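Sulfotransferase (Mus musculus, PDB 5X2B) probably transfers sulfonate from PAPS to acceptor substrates, as cytosolic sulfotransferases do, and is seen here with adenosine-3'-5'-diphosphate and calcium bound. Local coordinates at residues 58-63 with 79-84; 31-36 with 83-88. All coordinates share one frame; numbering follows the deposited sequence.

Contact 1: residues 58-63 with 79-84; sequences GITLTS and IPKRRA
Thr60 is held through both its amide and its carbonyl: Thr60 N donates to Arg82 O at 2.6 Å, with an N-H...O angle of only 135°, and Ala84 N gives a much straighter bond to Thr60 O, 2.8 Å long. Ala84 O is gripped twice by one residue: Thr62 N reaches it at 2.9 Å, while the hydroxyl Thr62 OG1 makes the longer bond, 3.3 Å, tilted out of the carbonyl plane. That second bond depends on the torsion of Thr62, whose OG1 sits between its own N and carbonyl carbon (chi1 78°), which brings it to the side of Ala84 O. At the strand entrance a water donates to Gly58 O and accepts a weak bond from Arg82 N.

The side chains of Ile59, Leu61, Arg82 and Ala84 share one face of the sheet. Ile59 and Arg82 run alongside each other, CG1 of Ile59 lying 3.4 Å from CD of Arg82; the arginine chain is extended, and its NE goes on to a hydrogen bond with Asp32 O. Ala84 CB fits between Ile59 CG2 and Leu61 CD1, 3.7 Å from each. On the other face Thr60 meets Ile79 tip to tip, its CG2 3.9 Å from Ile79 CD1, and the bent chain of Lys81 crosses Thr60 at about a right angle, laying CB and CE near OG1. Leu61 also packs on Ala48 and Glu52 of helix 44-52. Strand 59-61, helix 72-77 and strand 82-87 form a beta-alpha-beta unit whose two strands are neighbours, 59-61 being outermost within this chain in the parallel sheet of the sulfotransferase domain, a member of the P-loop NTPase clan.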
ATOM      1  N   GLY F  58      18.527  -9.494  -6.946  1.00 39.27           N
ATOM      2  CA  GLY F  58      19.123  -8.443  -7.718  1.00 24.29           C
ATOM      3  C   GLY F  58      18.189  -7.261  -7.813  1.00 40.40           C
ATOM      4  O   GLY F  58      18.206  -6.528  -8.795  1.00 44.75           O
ATOM      5  N   ILE F  59      17.378  -7.037  -6.790  1.00 41.58           N
ATOM      6  CA  ILE F  59      16.405  -5.946  -6.869  1.00 45.12           C
ATOM      7  C   ILE F  59      16.635  -4.786  -5.896  1.00 53.72           C
ATOM      8  O   ILE F  59      16.594  -4.983  -4.683  1.00 61.44           O
ATOM      9  CB  ILE F  59      15.062  -6.488  -6.566  1.00 39.91           C
ATOM     10  CG1 ILE F  59      14.591  -7.313  -7.738  1.00 29.66           C
ATOM     11  CG2 ILE F  59      14.091  -5.372  -6.275  1.00 49.47           C
ATOM     12  CD1 ILE F  59      13.497  -8.199  -7.320  1.00 31.41           C
ATOM     13  N   THR F  60      16.854  -3.578  -6.404  1.00 34.80           N
ATOM     14  CA  THR F  60      16.912  -2.406  -5.509  1.00 39.93           C
ATOM     15  C   THR F  60      15.517  -2.071  -5.035  1.00 33.87           C
ATOM     16  O   THR F  60      14.566  -2.167  -5.823  1.00 46.36           O
ATOM     17  CB  THR F  60      17.499  -1.149  -6.210  1.00 52.80           C
ATOM     18  OG1 THR F  60      18.816  -1.428  -6.671  1.00 47.52           O
ATOM     19  CG2 THR F  60      17.592   0.017  -5.254  1.00 34.27           C
ATOM     20  N   LEU F  61      15.351  -1.726  -3.769  1.00 19.12           N
ATOM     21  CA  LEU F  61      14.049  -1.213  -3.362  1.00 26.54           C
ATOM     22  C   LEU F  61      14.055   0.272  -3.197  1.00 32.74           C
ATOM     23  O   LEU F  61      14.680   0.784  -2.298  1.00 51.69           O
ATOM     24  CB  LEU F  61      13.566  -1.789  -2.058  1.00 32.85           C
ATOM     25  CG  LEU F  61      12.159  -1.219  -1.857  1.00 46.68           C
ATOM     26  CD1 LEU F  61      11.136  -2.263  -2.192  1.00 29.83           C
ATOM     27  CD2 LEU F  61      11.961  -0.735  -0.468  1.00 51.43           C
ATOM     28  N   THR F  62      13.295   0.980  -4.009  1.00 35.14           N
ATOM     29  CA  THR F  62      13.440   2.411  -4.016  1.00 30.19           C
ATOM     30  C   THR F  62      12.550   3.158  -2.990  1.00 40.12           C
ATOM     31  O   THR F  62      12.157   2.612  -1.972  1.00 34.42           O
ATOM     32  CB  THR F  62      13.174   2.938  -5.398  1.00 23.66           C
ATOM     33  OG1 THR F  62      11.769   2.980  -5.636  1.00 39.41           O
ATOM     34  CG2 THR F  62      13.823   2.062  -6.411  1.00 30.41           C
ATOM     35  N   SER F  63      12.296   4.424  -3.281  1.00 41.02           N
ATOM     36  CA  SER F  63      11.565   5.339  -2.424  1.00 45.69           C
ATOM     37  C   SER F  63      10.292   5.733  -3.153  1.00 38.95           C
ATOM     38  O   SER F  63      10.314   5.950  -4.347  1.00 33.00           O
ATOM     39  CB  SER F  63      12.413   6.600  -2.226  1.00 47.90           C
ATOM     40  OG  SER F  63      11.655   7.759  -2.529  1.00 56.25           O
ATOM     41  N   ILE F  79      19.154   4.397 -10.943  1.00 41.52           N
ATOM     42  CA  ILE F  79      19.141   3.023 -10.476  1.00 45.94           C
ATOM     43  C   ILE F  79      19.424   2.104 -11.643  1.00 37.19           C
ATOM     44  O   ILE F  79      18.638   1.963 -12.581  1.00 37.46           O
ATOM     45  CB  ILE F  79      17.827   2.638  -9.812  1.00 37.49           C
ATOM     46  CG1 ILE F  79      17.526   3.700  -8.797  1.00 40.01           C
ATOM     47  CG2 ILE F  79      17.942   1.253  -9.135  1.00 29.69           C
ATOM     48  CD1 ILE F  79      17.851   3.241  -7.476  1.00 39.82           C
ATOM     49  N   PRO F  80      20.578   1.471 -11.564  1.00 46.28           N
ATOM     50  CA  PRO F  80      21.081   0.522 -12.543  1.00 34.05           C
ATOM     51  C   PRO F  80      20.295  -0.755 -12.457  1.00 43.53           C
ATOM     52  O   PRO F  80      19.750  -1.230 -13.464  1.00 50.90           O
ATOM     53  CB  PRO F  80      22.479   0.262 -12.043  1.00 38.55           C
ATOM     54  CG  PRO F  80      22.401   0.479 -10.564  1.00 34.46           C
ATOM     55  CD  PRO F  80      21.439   1.566 -10.369  1.00 32.70           C
ATOM     56  N   LYS F  81      20.216  -1.297 -11.244  1.00 36.96           N
ATOM     57  CA  LYS F  81      19.658  -2.625 -11.062  1.00 37.09           C
ATOM     58  C   LYS F  81      18.173  -2.588 -11.340  1.00 34.26           C
ATOM     59  O   LYS F  81      17.603  -1.584 -11.823  1.00 36.06           O
ATOM     60  CB  LYS F  81      19.861  -3.159  -9.637  1.00 33.33           C
ATOM     61  CG  LYS F  81      21.256  -2.973  -9.068  1.00 55.07           C
ATOM     62  CD  LYS F  81      21.738  -4.202  -8.287  1.00 47.97           C
ATOM     63  CE  LYS F  81      21.232  -4.197  -6.862  1.00 49.55           C
ATOM     64  NZ  LYS F  81      21.347  -5.488  -6.132  1.00 50.67           N
ATOM     65  N   ARG F  82      17.572  -3.720 -11.008  1.00 31.97           N
ATOM     66  CA  ARG F  82      16.151  -3.912 -11.088  1.00 36.25           C
ATOM     67  C   ARG F  82      15.497  -3.194  -9.964  1.00 31.31           C
ATOM     68  O   ARG F  82      15.884  -3.311  -8.797  1.00 35.33           O
ATOM     69  CB  ARG F  82      15.788  -5.370 -10.933  1.00 32.52           C
ATOM     70  CG  ARG F  82      14.313  -5.606 -11.186  1.00 23.96           C
ATOM     71  CD  ARG F  82      13.983  -7.027 -11.109  1.00 34.32           C
ATOM     72  NE  ARG F  82      12.712  -7.227 -11.762  1.00 37.65           N
ATOM     73  CZ  ARG F  82      12.091  -8.392 -11.803  1.00 47.49           C
ATOM     74  NH1 ARG F  82      12.637  -9.462 -11.198  1.00 36.00           N
ATOM     75  NH2 ARG F  82      10.921  -8.479 -12.445  1.00 49.83           N
ATOM     76  N   ARG F  83      14.444  -2.510 -10.342  1.00 35.26           N
ATOM     77  CA  ARG F  83      13.805  -1.559  -9.495  1.00 29.96           C
ATOM     78  C   ARG F  83      12.494  -2.065  -8.962  1.00 31.76           C
ATOM     79  O   ARG F  83      11.601  -2.399  -9.753  1.00 42.15           O
ATOM     80  CB  ARG F  83      13.560  -0.319 -10.335  1.00 35.80           C
ATOM     81  CG  ARG F  83      14.812   0.326 -10.790  1.00 32.67           C
ATOM     82  CD  ARG F  83      14.533   1.730 -11.242  1.00 26.02           C
ATOM     83  NE  ARG F  83      13.529   1.709 -12.292  1.00 31.28           N
ATOM     84  CZ  ARG F  83      13.380   2.668 -13.183  1.00 24.30           C
ATOM     85  NH1 ARG F  83      14.185   3.707 -13.147  1.00 17.98           N
ATOM     86  NH2 ARG F  83      12.446   2.579 -14.116  1.00 35.21           N
ATOM     87  N   ALA F  84      12.375  -2.111  -7.623  1.00 32.91           N
ATOM     88  CA  ALA F  84      11.069  -2.229  -6.921  1.00 21.54           C
ATOM     89  C   ALA F  84      10.594  -0.859  -6.443  1.00 29.14           C
ATOM     90  O   ALA F  84      11.225  -0.237  -5.586  1.00 28.94           O
ATOM     91  CB  ALA F  84      11.168  -3.149  -5.736  1.00 28.46           C
TER
HETATM   92  O   HOH W   1      19.488  -6.483 -11.491  1.00 42.16           O

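Contact 2: residues 31-36 with 83-88; sequences EDDIFL and RAIPTH
Asp33 and Arg83 both place CG anti to the carbonyl carbon, beside the backbone N (chi1 -64° in Arg83), and a bend at chi3 of Arg83 lays its guanidinium edge-on to the carboxylate. The two groups are nearly coplanar, 20° apart, and form a buried salt bridge: NE of Arg83 donates to Asp33 OD1 in a bond modelled as very short, whereas the second, from NH2 to Asp33 OD2, is doubtful in detail because OD2 is less surely placed. Arg83 NH2 also bonds Asp28 O, in the loop before strand 34-37. Replacing Arg83 by a leucine would probably leave the buried carboxylate of Asp33 without its countercharge and Asp28 O without this donor.

Strands 34-37 and 82-87 run parallel in the central sheet of the sulfotransferase fold, 82-87 standing between 34-37 and the margin strand 59-61. Ile34 N donates to Arg83 O at 2.6 Å, and Ile34 O takes Ile85 N. Further along, Leu36 N approaches Ile85 O from above the carbonyl plane, and Thr87 N reaches Leu36 O at 3.1 Å.

Phe35 and Ile85 lie side by side, with Ile85 CD1 over one face of the ring, 3.9 Å from its centroid, in a CH-pi contact; the same methyl is 3.6 Å from Asp33 CG. On the face shared by Ile34, Leu36 and Ala84, Leu36 CD1 rests 4.0 Å from Ala84 CB, and Leu36 continues onto Leu47 and Ile51 of helix 44-52.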
ATOM      1  N   GLU F  31      11.003  -2.449 -18.511  1.00 34.43           N
ATOM      2  CA  GLU F  31      10.368  -3.718 -18.668  1.00 32.76           C
ATOM      3  C   GLU F  31      10.308  -4.359 -17.348  1.00 24.47           C
ATOM      4  O   GLU F  31       9.303  -4.942 -16.985  1.00 42.56           O
ATOM      5  CB  GLU F  31      11.198  -4.598 -19.570  1.00 39.36           C
ATOM      6  CG  GLU F  31      11.033  -4.219 -20.978  1.00 68.50           C
ATOM      7  CD  GLU F  31       9.637  -4.530 -21.480  1.00 62.75           C
ATOM      8  OE1 GLU F  31       8.838  -5.115 -20.702  1.00 50.66           O
ATOM      9  OE2 GLU F  31       9.345  -4.190 -22.649  1.00 52.66           O
ATOM     10  N   ASP F  32      11.402  -4.259 -16.611  1.00 28.35           N
ATOM     11  CA  ASP F  32      11.508  -5.050 -15.410  1.00 42.35           C
ATOM     12  C   ASP F  32      11.175  -4.264 -14.157  1.00 33.23           C
ATOM     13  O   ASP F  32      11.182  -4.822 -13.066  1.00 43.17           O
ATOM     14  CB  ASP F  32      12.910  -5.595 -15.277  1.00 38.56           C
ATOM     15  CG  ASP F  32      13.912  -4.519 -14.908  1.00 54.42           C
ATOM     16  OD1 ASP F  32      13.546  -3.363 -14.528  1.00 39.80           O
ATOM     17  OD2 ASP F  32      15.095  -4.871 -14.999  1.00 47.56           O
ATOM     18  N   ASP F  33      10.917  -2.974 -14.290  1.00 32.70           N
ATOM     19  CA  ASP F  33      10.529  -2.214 -13.128  1.00 25.20           C
ATOM     20  C   ASP F  33       9.483  -3.009 -12.465  1.00 33.23           C
ATOM     21  O   ASP F  33       8.613  -3.563 -13.126  1.00 39.46           O
ATOM     22  CB  ASP F  33       9.880  -0.914 -13.500  1.00 27.71           C
ATOM     23  CG  ASP F  33      10.835   0.153 -13.650  1.00 29.62           C
ATOM     24  OD1 ASP F  33      11.914   0.015 -13.076  1.00 22.69           O
ATOM     25  OD2 ASP F  33      10.498   1.131 -14.334  1.00 25.41           O
ATOM     26  N   ILE F  34       9.528  -3.024 -11.147  1.00 36.15           N
ATOM     27  CA  ILE F  34       8.429  -3.580 -10.348  1.00 43.88           C
ATOM     28  C   ILE F  34       7.756  -2.519  -9.448  1.00 28.03           C
ATOM     29  O   ILE F  34       8.402  -1.682  -8.866  1.00 37.51           O
ATOM     30  CB  ILE F  34       8.937  -4.697  -9.450  1.00 31.64           C
ATOM     31  CG1 ILE F  34       9.634  -5.758 -10.287  1.00 48.14           C
ATOM     32  CG2 ILE F  34       7.785  -5.358  -8.639  1.00 35.01           C
ATOM     33  CD1 ILE F  34      10.256  -6.840  -9.439  1.00 27.97           C
ATOM     34  N   PHE F  35       6.451  -2.572  -9.323  1.00 32.74           N
ATOM     35  CA  PHE F  35       5.743  -1.578  -8.547  1.00 31.22           C
ATOM     36  C   PHE F  35       4.970  -2.261  -7.428  1.00 30.60           C
ATOM     37  O   PHE F  35       4.322  -3.261  -7.646  1.00 33.68           O
ATOM     38  CB  PHE F  35       4.819  -0.811  -9.478  1.00 24.86           C
ATOM     39  CG  PHE F  35       5.543   0.180 -10.363  1.00 28.99           C
ATOM     40  CD1 PHE F  35       6.010  -0.176 -11.620  1.00 41.24           C
ATOM     41  CD2 PHE F  35       5.740   1.469  -9.942  1.00 42.64           C
ATOM     42  CE1 PHE F  35       6.670   0.724 -12.432  1.00 34.28           C
ATOM     43  CE2 PHE F  35       6.397   2.377 -10.755  1.00 34.49           C
ATOM     44  CZ  PHE F  35       6.867   1.985 -12.001  1.00 33.08           C
ATOM     45  N   LEU F  36       5.082  -1.776  -6.197  1.00 34.41           N
ATOM     46  CA  LEU F  36       4.378  -2.425  -5.097  1.00 29.61           C
ATOM     47  C   LEU F  36       3.317  -1.467  -4.740  1.00 25.68           C
ATOM     48  O   LEU F  36       3.621  -0.367  -4.360  1.00 23.88           O
ATOM     49  CB  LEU F  36       5.304  -2.637  -3.933  1.00 24.97           C
ATOM     50  CG  LEU F  36       6.525  -3.335  -4.557  1.00 35.59           C
ATOM     51  CD1 LEU F  36       7.741  -3.467  -3.660  1.00 21.71           C
ATOM     52  CD2 LEU F  36       6.087  -4.694  -4.980  1.00 31.00           C
ATOM     53  N   ARG F  83      14.444  -2.510 -10.342  1.00 35.26           N
ATOM     54  CA  ARG F  83      13.805  -1.559  -9.495  1.00 29.96           C
ATOM     55  C   ARG F  83      12.494  -2.065  -8.962  1.00 31.76           C
ATOM     56  O   ARG F  83      11.601  -2.399  -9.753  1.00 42.15           O
ATOM     57  CB  ARG F  83      13.560  -0.319 -10.335  1.00 35.80           C
ATOM     58  CG  ARG F  83      14.812   0.326 -10.790  1.00 32.67           C
ATOM     59  CD  ARG F  83      14.533   1.730 -11.242  1.00 26.02           C
ATOM     60  NE  ARG F  83      13.529   1.709 -12.292  1.00 31.28           N
ATOM     61  CZ  ARG F  83      13.380   2.668 -13.183  1.00 24.30           C
ATOM     62  NH1 ARG F  83      14.185   3.707 -13.147  1.00 17.98           N
ATOM     63  NH2 ARG F  83      12.446   2.579 -14.116  1.00 35.21           N
ATOM     64  N   ALA F  84      12.375  -2.111  -7.623  1.00 32.91           N
ATOM     65  CA  ALA F  84      11.069  -2.229  -6.921  1.00 21.54           C
ATOM     66  C   ALA F  84      10.594  -0.859  -6.443  1.00 29.14           C
ATOM     67  O   ALA F  84      11.225  -0.237  -5.586  1.00 28.94           O
ATOM     68  CB  ALA F  84      11.168  -3.149  -5.736  1.00 28.46           C
ATOM     69  N   ILE F  85       9.500  -0.385  -7.023  1.00 22.68           N
ATOM     70  CA  ILE F  85       9.053   0.979  -6.838  1.00 28.38           C
ATOM     71  C   ILE F  85       7.752   1.042  -6.030  1.00 35.86           C
ATOM     72  O   ILE F  85       6.695   0.541  -6.445  1.00 29.48           O
ATOM     73  CB  ILE F  85       8.864   1.610  -8.172  1.00 24.11           C
ATOM     74  CG1 ILE F  85      10.168   1.453  -8.976  1.00 28.72           C
ATOM     75  CG2 ILE F  85       8.429   3.035  -7.976  1.00 28.23           C
ATOM     76  CD1 ILE F  85      10.006   1.655 -10.478  1.00 29.98           C
ATOM     77  N   PRO F  86       7.841   1.600  -4.817  1.00 35.46           N
ATOM     78  CA  PRO F  86       6.622   1.558  -4.026  1.00 26.76           C
ATOM     79  C   PRO F  86       5.765   2.764  -4.338  1.00 30.81           C
ATOM     80  O   PRO F  86       6.342   3.774  -4.771  1.00 29.14           O
ATOM     81  CB  PRO F  86       7.150   1.597  -2.599  1.00 33.51           C
ATOM     82  CG  PRO F  86       8.522   2.206  -2.703  1.00 33.98           C
ATOM     83  CD  PRO F  86       9.038   1.887  -4.007  1.00 24.30           C
ATOM     84  N   THR F  87       4.442   2.664  -4.164  1.00 28.05           N
ATOM     85  CA  THR F  87       3.551   3.804  -4.464  1.00 31.19           C
ATOM     86  C   THR F  87       2.126   3.691  -3.863  1.00 42.27           C
ATOM     87  O   THR F  87       1.678   2.593  -3.524  1.00 45.16           O
ATOM     88  CB  THR F  87       3.461   4.011  -6.008  1.00 31.19           C
ATOM     89  OG1 THR F  87       2.832   5.249  -6.290  1.00 36.67           O
ATOM     90  CG2 THR F  87       2.672   2.889  -6.670  1.00 19.08           C
ATOM     91  N   HIS F  88       1.415   4.817  -3.721  1.00 39.60           N
ATOM     92  CA  HIS F  88      -0.012   4.774  -3.379  1.00 36.30           C
ATOM     93  C   HIS F  88      -0.864   5.407  -4.507  1.00 29.70           C
ATOM     94  O   HIS F  88      -2.065   5.592  -4.353  1.00 29.40           O
ATOM     95  CB  HIS F  88      -0.298   5.457  -2.028  1.00 28.16           C
ATOM     96  CG  HIS F  88       0.463   4.883  -0.852  1.00 30.45           C
ATOM     97  ND1 HIS F  88       0.404   3.560  -0.502  1.00 31.47           N
ATOM     98  CD2 HIS F  88       1.260   5.482   0.059  1.00 30.34           C
ATOM     99  CE1 HIS F  88       1.158   3.351   0.571  1.00 26.72           C
ATOM    100  NE2 HIS F  88       1.679   4.498   0.935  1.00 28.03           N
TER

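In the fold
Both contacts use strand 82-87, which is flanked by 59-61 in contact 1 and by 34-37 in contact 2, and they share Arg83 and Ala84; their centres are about 8 Å apart. Contact 1, at the margin of the sheet, is partly buried, with a water at one end and aliphatic lengths of lysine and arginine in its packing. Contact 2 lies deeper, its centre about 12 Å from the chain centre against about 18 Å, and adds a buried ion pair and an aromatic ring to its backbone bonds. The two also touch directly: Arg82 CZ packs 3.4 Å from Ile34 CD1, and Thr62 OG1 packs on Pro86 CD.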